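Local coordinates for chemotaxis protein CheX (Vibrio vulnificus, PDB 6VPW) that probably acts in chemotaxis signalling as a CheX-type phosphatase, expected by family to remove phosphate from the response regulator CheY, at residues G82-E85 with E86-D89. Numbering follows the deposited sequence.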
ATOM      1  N   GLY A  82       1.050  -7.195 -21.214  1.00 75.59           N
ATOM      2  CA  GLY A  82       0.233  -6.332 -20.337  1.00 66.92           C
ATOM      3  C   GLY A  82       0.988  -6.039 -19.055  1.00 62.44           C
ATOM      4  O   GLY A  82       2.238  -6.052 -19.109  1.00 55.40           O
ATOM      5  N   LEU A  83       0.267  -5.800 -17.953  1.00 60.59           N
ATOM      6  CA  LEU A  83       0.879  -5.542 -16.617  1.00 63.21           C
ATOM      7  C   LEU A  83       1.238  -6.878 -15.947  1.00 61.97           C
ATOM      8  O   LEU A  83       0.685  -7.171 -14.865  1.00 64.56           O
ATOM      9  CB  LEU A  83      -0.118  -4.737 -15.775  1.00 60.84           C
ATOM     10  CG  LEU A  83      -0.533  -3.393 -16.372  1.00 61.30           C
ATOM     11  CD1 LEU A  83      -1.556  -2.694 -15.491  1.00 59.47           C
ATOM     12  CD2 LEU A  83       0.681  -2.505 -16.592  1.00 57.77           C
ATOM     13  N   ASN A  84       2.172  -7.628 -16.546  1.00 61.48           N
ATOM     14  CA  ASN A  84       2.569  -8.976 -16.047  1.00 60.82           C
ATOM     15  C   ASN A  84       3.428  -8.856 -14.772  1.00 60.87           C
ATOM     16  O   ASN A  84       3.715  -7.709 -14.324  1.00 46.70           O
ATOM     17  CB  ASN A  84       3.264  -9.787 -17.148  1.00 63.26           C
ATOM     18  CG  ASN A  84       4.544  -9.149 -17.651  1.00 62.67           C
ATOM     19  OD1 ASN A  84       5.240  -8.466 -16.902  1.00 57.48           O
ATOM     20  ND2 ASN A  84       4.866  -9.371 -18.914  1.00 58.35           N
ATOM     21  N   GLU A  85       3.813 -10.002 -14.196  1.00 58.24           N
ATOM     22  CA  GLU A  85       4.645  -9.993 -12.960  1.00 63.50           C
ATOM     23  C   GLU A  85       5.921  -9.181 -13.210  1.00 59.21           C
ATOM     24  O   GLU A  85       6.412  -8.552 -12.250  1.00 49.23           O
ATOM     25  CB  GLU A  85       4.980 -11.408 -12.481  1.00 68.98           C
ATOM     26  CG  GLU A  85       3.836 -12.084 -11.751  1.00 75.82           C
ATOM     27  CD  GLU A  85       4.222 -13.363 -11.022  1.00 85.10           C
ATOM     28  OE1 GLU A  85       3.545 -13.699 -10.030  1.00 87.69           O
ATOM     29  OE2 GLU A  85       5.198 -14.019 -11.447  1.00 89.73           O
ATOM     30  N   GLU A  86       6.417  -9.173 -14.450  1.00 55.49           N
ATOM     31  CA  GLU A  86       7.656  -8.407 -14.757  1.00 54.78           C
ATOM     32  C   GLU A  86       7.370  -6.903 -14.594  1.00 47.30           C
ATOM     33  O   GLU A  86       8.249  -6.198 -14.094  1.00 42.71           O
ATOM     34  CB  GLU A  86       8.151  -8.767 -16.158  1.00 61.10           C
ATOM     35  CG  GLU A  86       9.604  -8.420 -16.406  1.00 64.08           C
ATOM     36  CD  GLU A  86      10.125  -8.915 -17.747  1.00 68.66           C
ATOM     37  OE1 GLU A  86       9.341  -9.551 -18.484  1.00 70.39           O
ATOM     38  OE2 GLU A  86      11.309  -8.669 -18.048  1.00 71.64           O
ATOM     39  N   VAL A  87       6.175  -6.448 -14.982  1.00 43.54           N
ATOM     40  CA  VAL A  87       5.795  -5.006 -14.860  1.00 41.77           C
ATOM     41  C   VAL A  87       5.612  -4.671 -13.371  1.00 37.81           C
ATOM     42  O   VAL A  87       6.067  -3.593 -12.945  1.00 35.88           O
ATOM     43  CB  VAL A  87       4.530  -4.665 -15.669  1.00 43.01           C
ATOM     44  CG1 VAL A  87       4.069  -3.240 -15.423  1.00 42.49           C
ATOM     45  CG2 VAL A  87       4.720  -4.906 -17.160  1.00 47.72           C
ATOM     46  N   THR A  88       4.985  -5.560 -12.601  1.00 36.49           N
ATOM     47  CA  THR A  88       4.806  -5.275 -11.147  1.00 35.35           C
ATOM     48  C   THR A  88       6.177  -5.285 -10.448  1.00 34.33           C
ATOM     49  O   THR A  88       6.384  -4.446  -9.545  1.00 30.45           O
ATOM     50  CB  THR A  88       3.789  -6.241 -10.540  1.00 37.03           C
ATOM     51  OG1 THR A  88       4.346  -7.547 -10.658  1.00 38.67           O
ATOM     52  CG2 THR A  88       2.441  -6.162 -11.223  1.00 37.14           C
ATOM     53  N   ASP A  89       7.091  -6.175 -10.857  1.00 35.01           N
ATOM     54  CA  ASP A  89       8.453  -6.177 -10.261  1.00 36.77           C
ATOM     55  C   ASP A  89       9.102  -4.814 -10.529  1.00 35.54           C
ATOM     56  O   ASP A  89       9.682  -4.237  -9.595  1.00 32.69           O
ATOM     57  CB  ASP A  89       9.329  -7.302 -10.818  1.00 39.27           C
ATOM     58  CG  ASP A  89       8.988  -8.684 -10.287  1.00 45.21           C
ATOM     59  OD1 ASP A  89       8.149  -8.772  -9.361  1.00 44.61           O
ATOM     60  OD2 ASP A  89       9.553  -9.668 -10.816  1.00 49.29           O
TER
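The side-chain amide of Asn84 meets Glu86 through its oxygen, with Asn84 OD1 3.0 Å from Glu86 CB. The two side chains run next to each other in the same direction, and the amide and carboxylate planes are only 16° apart but displaced, so the flat groups do not stack. OD1 points to the backbone N-H groups of Glu86 and Val87 in the first turn. Val87 N approaches Asn84 OD1 almost in line with CG–OD1, at 2.9 Å. The bond from Glu86 N to Asn84 OD1, at 2.8 Å, is weak and bent. Asn84 can turn back in this way because CG sits between its own N and carbonyl carbon (chi1 61°). CG2 of Val87 lies 3.4 Å from Gly82 O and also touches Asn84 OD1, while CG1 of Val87 meets Leu83 CD2 at 3.7 Å.

The backbone carbonyl of Asn84 begins the helical pattern: Asn84 O takes Thr88 N at 3.0 Å, in the carbonyl plane, and, weakly, Val87 N. The next carbonyl, Glu85 O, receives two donors on the same face: Asp89 N and the hydroxyl of Thr88, whose OG1 lies 2.8 Å from Glu85 O and 34° off the carbonyl plane. The first torsion of Thr88 folds OG1 back to that oxygen. Lys131 of the second subunit bonds to this hydroxyl and forms a salt bridge with OD1 of Asp89, so this face of the helix start joins the dimer contact. Val87 and Glu86 instead pack on Met72 of helix 65-76, and Thr88 rests on Val120 and Ser122 of strand 114-123.

Leu83 centres an inverse gamma turn, closed by a weak bond from Asn84 N to Gly82 O, that leads directly into a classic asparagine N-cap at the start of helix 85-107 in the CheX fold.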